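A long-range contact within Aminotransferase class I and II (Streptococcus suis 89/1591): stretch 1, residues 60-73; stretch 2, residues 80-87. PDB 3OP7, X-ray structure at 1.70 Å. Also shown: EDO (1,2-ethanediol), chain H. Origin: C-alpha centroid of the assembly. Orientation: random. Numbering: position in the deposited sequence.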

# COMPACT_ATOMS: atom_id res chain seq x y z
N GLY A 60 5.76 -9.84 -10.49
CA GLY A 60 4.59 -10.26 -11.26
C GLY A 60 4.12 -9.18 -12.20
O GLY A 60 4.92 -8.48 -12.81
N TRP A 61 2.81 -9.05 -12.31
CA TRP A 61 2.19 -8.05 -13.15
C TRP A 61 2.16 -6.72 -12.38
O TRP A 61 1.31 -6.48 -11.51
CB TRP A 61 0.76 -8.43 -13.50
CG TRP A 61 0.63 -9.66 -14.34
CD1 TRP A 61 0.23 -10.90 -13.93
CD2 TRP A 61 0.90 -9.76 -15.73
NE1 TRP A 61 0.21 -11.76 -15.00
CE2 TRP A 61 0.64 -11.10 -16.11
CE3 TRP A 61 1.36 -8.85 -16.69
CZ2 TRP A 61 0.80 -11.54 -17.41
CZ3 TRP A 61 1.52 -9.31 -18.00
CH2 TRP A 61 1.24 -10.63 -18.33
N ILE A 62 3.04 -5.84 -12.77
CA ILE A 62 3.23 -4.59 -12.06
C ILE A 62 1.92 -3.82 -12.04
O ILE A 62 1.54 -3.25 -10.99
CB ILE A 62 4.44 -3.79 -12.68
CG1 ILE A 62 5.74 -4.54 -12.45
CG2 ILE A 62 4.47 -2.37 -12.14
CD1 ILE A 62 6.23 -4.63 -10.96
N GLU A 63 1.19 -3.81 -13.15
CA GLU A 63 0.00 -2.98 -13.19
C GLU A 63 -1.28 -3.75 -13.10
O GLU A 63 -2.33 -3.17 -13.29
CB GLU A 63 -0.02 -2.20 -14.45
CG GLU A 63 1.15 -1.24 -14.48
CD GLU A 63 1.16 -0.35 -15.68
OE1 GLU A 63 0.41 -0.56 -16.63
OE2 GLU A 63 1.98 0.59 -15.67
N GLY A 64 -1.18 -5.04 -12.80
CA GLY A 64 -2.29 -5.97 -12.91
C GLY A 64 -2.21 -6.77 -14.21
O GLY A 64 -1.73 -6.29 -15.25
N SER A 65 -2.74 -7.99 -14.17
CA SER A 65 -2.68 -8.90 -15.28
C SER A 65 -3.53 -8.40 -16.43
O SER A 65 -4.46 -7.58 -16.24
CB SER A 65 -3.18 -10.28 -14.86
OG SER A 65 -4.51 -10.24 -14.39
N PRO A 66 -3.26 -8.92 -17.63
CA PRO A 66 -4.10 -8.51 -18.76
C PRO A 66 -5.56 -8.90 -18.56
O PRO A 66 -6.48 -8.16 -18.97
CB PRO A 66 -3.45 -9.26 -19.93
CG PRO A 66 -2.01 -9.38 -19.52
CD PRO A 66 -2.06 -9.65 -18.07
N ALA A 67 -5.79 -10.04 -17.92
CA ALA A 67 -7.18 -10.49 -17.65
C ALA A 67 -7.85 -9.55 -16.64
O ALA A 67 -9.00 -9.19 -16.79
CB ALA A 67 -7.19 -11.94 -17.13
N PHE A 68 -7.11 -9.17 -15.60
CA PHE A 68 -7.59 -8.17 -14.63
C PHE A 68 -7.98 -6.86 -15.32
O PHE A 68 -9.09 -6.35 -15.17
CB PHE A 68 -6.53 -7.91 -13.55
CG PHE A 68 -6.90 -6.84 -12.61
CD1 PHE A 68 -7.70 -7.12 -11.52
CD2 PHE A 68 -6.41 -5.55 -12.78
CE1 PHE A 68 -8.04 -6.11 -10.61
CE2 PHE A 68 -6.78 -4.49 -11.87
CZ PHE A 68 -7.59 -4.78 -10.79
N LYS A 69 -7.06 -6.32 -16.12
CA LYS A 69 -7.34 -5.05 -16.79
C LYS A 69 -8.51 -5.15 -17.72
O LYS A 69 -9.35 -4.25 -17.73
CB LYS A 69 -6.10 -4.50 -17.54
CG LYS A 69 -4.99 -4.08 -16.66
CD LYS A 69 -3.89 -3.48 -17.58
CE LYS A 69 -2.76 -2.94 -16.80
NZ LYS A 69 -1.76 -2.20 -17.70
N LYS A 70 -8.58 -6.21 -18.51
CA LYS A 70 -9.73 -6.37 -19.43
C LYS A 70 -11.05 -6.53 -18.68
O LYS A 70 -12.02 -5.84 -19.01
CB LYS A 70 -9.54 -7.59 -20.33
CG LYS A 70 -10.63 -7.80 -21.39
CD LYS A 70 -10.65 -6.65 -22.38
CE LYS A 70 -11.59 -6.92 -23.53
NZ LYS A 70 -11.64 -5.78 -24.52
N SER A 71 -11.09 -7.41 -17.69
CA SER A 71 -12.34 -7.69 -16.96
C SER A 71 -12.83 -6.43 -16.25
O SER A 71 -14.01 -6.13 -16.30
CB SER A 71 -12.18 -8.81 -15.95
OG SER A 71 -11.93 -10.06 -16.59
N VAL A 72 -11.91 -5.70 -15.61
CA VAL A 72 -12.27 -4.43 -14.97
C VAL A 72 -12.82 -3.43 -16.00
O VAL A 72 -13.86 -2.82 -15.77
CB VAL A 72 -11.13 -3.79 -14.19
CG1 VAL A 72 -11.49 -2.33 -13.81
CG2 VAL A 72 -10.76 -4.61 -12.92
N SER A 73 -12.11 -3.25 -17.13
CA SER A 73 -12.56 -2.33 -18.20
C SER A 73 -13.99 -2.64 -18.65
O SER A 73 -14.78 -1.74 -18.92
CB SER A 73 -11.53 -2.30 -19.36
OG SER A 73 -11.64 -3.44 -20.19
C1 EDO H . 5.09 -7.22 -15.74
O1 EDO H . 4.56 -5.95 -15.39
C2 EDO H . 5.33 -7.26 -17.25
O2 EDO H . 4.37 -6.46 -17.93
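Stretch 2 80-87: KPEQILQT

Stretch 2 (Lys80 to Thr87) runs back along stretch 1, starting beside the C-terminal end of helix 66-73 and finishing beside the loop that precedes it. A 3-10 segment at 81-83 leads into the strand 84-87, whose axis passes the helix axis at 8.5 Å with a crossing angle of 116°, the N-to-C directions thus being oblique and more opposed than aligned. Two points fix the register: the CA atoms of Pro81 and Lys69 lie 4.9 Å apart, and those of Gln86 and Gly64 5.0 Å. Together the stretches bury 602 Å².

Lys80, extended at phi/psi -90/155, points its CB away from the helix and touches it through backbone alone, its C lying 3.7 Å from Ser73 CB. Its N donates to Gln83 OE1 (2.8 Å) and its O accepts from Gln83 N (3.0 Å), so the 3-10 segment is tied to the residue before it at both ends of Lys80. Pro81 lies on the last turns of the helix: Pro81 N is 3.6 Å from Ser73 CB, Pro81 CG is 3.9 Å from Lys70 CD, and Pro81 O is 3.7 Å from Lys69 CD. Ser73 OG donates to Lys70 O (2.7 Å), a bond within the helix, while approaching Pro81 CD at 3.7 Å. Glu82 directs its CB away and Gln83 sideways, and neither side chain reaches stretch 1; Glu82 contributes instead through water 3, which donates to Glu82 O (3.0 Å) and Ile84 O (2.7 Å) and accepts from Lys69 NZ (2.8 Å).

Ile84 opens the strand with its CA-to-CB bond toward stretch 1, in the m,m rotamer. Its CD1 packs on Val72 CG1 at 3.7 Å and its CG2 on Phe68 CE2 at 4.0 Å, two apolar contacts one helical turn apart. The extended Lys69 side chain passes alongside, CE 3.4 Å from Ile84 O, and ends in a salt bridge from NZ to Glu63 OE1 (2.9 Å) that links helix and preceding loop. Leu85 points its CB sideways, yet its end comes nearer, CD2 meeting Glu63 CD at 3.7 Å.

Gln86 makes the one direct hydrogen bond between the stretches: its N donates to Glu63 O at 3.0 Å and 165°, where the type I turn from Trp61 to Gly64 presents that carbonyl to the strand. Its CA-to-CB bond points toward stretch 1, and its side chain lies over a face of the Phe68 ring, with CG 4.1 Å from the centroid in a CH-pi contact and NE2 3.4 Å from Phe68 CG. Its OE1 is 3.4 Å from Gly64 CA and lies 2.8 Å from each of two waters; water 1 is also 2.7 Å from Trp61 O, and water 2 is 3.0 Å from Ile62 O. Gly64, at phi/psi 99/151, has a backbone that by itself calls for glycine, since a CB would be jammed against the carbonyl O of Glu63; that CB would also clash with Gln86 CB (2.9 Å) and Phe68 CD2 (2.8 Å). Thr87 turns its CB away, and the contact ends.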

# COMPACT_ATOMS: atom_id res chain seq x y z
N LYS A 80 -11.12 1.55 -21.81
CA LYS A 80 -10.19 0.57 -22.35
C LYS A 80 -9.32 -0.03 -21.25
O LYS A 80 -9.09 0.62 -20.22
CB LYS A 80 -9.29 1.21 -23.40
CG LYS A 80 -10.06 1.63 -24.64
CD LYS A 80 -9.19 2.35 -25.66
CE LYS A 80 -9.98 2.59 -26.98
NZ LYS A 80 -9.79 3.98 -27.52
N PRO A 81 -8.82 -1.26 -21.48
CA PRO A 81 -7.94 -1.86 -20.47
C PRO A 81 -6.74 -1.00 -20.07
O PRO A 81 -6.30 -1.06 -18.92
CB PRO A 81 -7.42 -3.13 -21.16
CG PRO A 81 -8.39 -3.43 -22.24
CD PRO A 81 -9.12 -2.17 -22.60
N GLU A 82 -6.15 -0.29 -21.03
CA GLU A 82 -5.00 0.58 -20.76
C GLU A 82 -5.30 1.71 -19.75
O GLU A 82 -4.39 2.33 -19.22
CB GLU A 82 -4.44 1.18 -22.07
CG GLU A 82 -5.45 2.19 -22.73
CD GLU A 82 -5.16 2.58 -24.20
OE1 GLU A 82 -4.09 3.15 -24.47
OE2 GLU A 82 -6.04 2.36 -25.07
N GLN A 83 -6.57 1.97 -19.47
CA GLN A 83 -6.97 2.98 -18.51
C GLN A 83 -7.07 2.44 -17.06
O GLN A 83 -7.48 3.18 -16.15
CB GLN A 83 -8.32 3.55 -18.92
CG GLN A 83 -8.33 4.34 -20.25
CD GLN A 83 -9.71 4.78 -20.63
OE1 GLN A 83 -10.31 4.25 -21.57
NE2 GLN A 83 -10.25 5.75 -19.89
N ILE A 84 -6.67 1.17 -16.85
CA ILE A 84 -6.84 0.51 -15.53
C ILE A 84 -5.51 0.27 -14.91
O ILE A 84 -4.62 -0.32 -15.57
CB ILE A 84 -7.56 -0.85 -15.68
CG1 ILE A 84 -8.90 -0.70 -16.43
CG2 ILE A 84 -7.80 -1.51 -14.31
CD1 ILE A 84 -9.95 0.35 -15.80
N LEU A 85 -5.35 0.70 -13.66
CA LEU A 85 -4.19 0.37 -12.85
C LEU A 85 -4.63 -0.37 -11.59
O LEU A 85 -5.40 0.14 -10.79
CB LEU A 85 -3.37 1.60 -12.44
CG LEU A 85 -2.75 2.42 -13.55
CD1 LEU A 85 -2.13 3.68 -12.95
CD2 LEU A 85 -1.70 1.57 -14.30
N GLN A 86 -4.05 -1.55 -11.38
CA GLN A 86 -4.26 -2.31 -10.15
C GLN A 86 -3.60 -1.63 -8.97
O GLN A 86 -2.46 -1.12 -9.08
CB GLN A 86 -3.67 -3.71 -10.30
CG GLN A 86 -4.11 -4.69 -9.23
CD GLN A 86 -3.69 -6.09 -9.61
OE1 GLN A 86 -2.53 -6.41 -9.51
NE2 GLN A 86 -4.60 -6.88 -10.09
N THR A 87 -4.27 -1.71 -7.82
CA THR A 87 -3.76 -1.17 -6.59
C THR A 87 -4.00 -2.10 -5.40
O THR A 87 -4.78 -3.09 -5.52
CB THR A 87 -4.43 0.18 -6.31
OG1 THR A 87 -5.85 -0.03 -6.21
CG2 THR A 87 -4.09 1.23 -7.42
O HOH W 1 -0.49 -8.10 -10.28
O HOH W 2 -0.33 -4.69 -9.15
O HOH W 3 -2.90 0.36 -17.59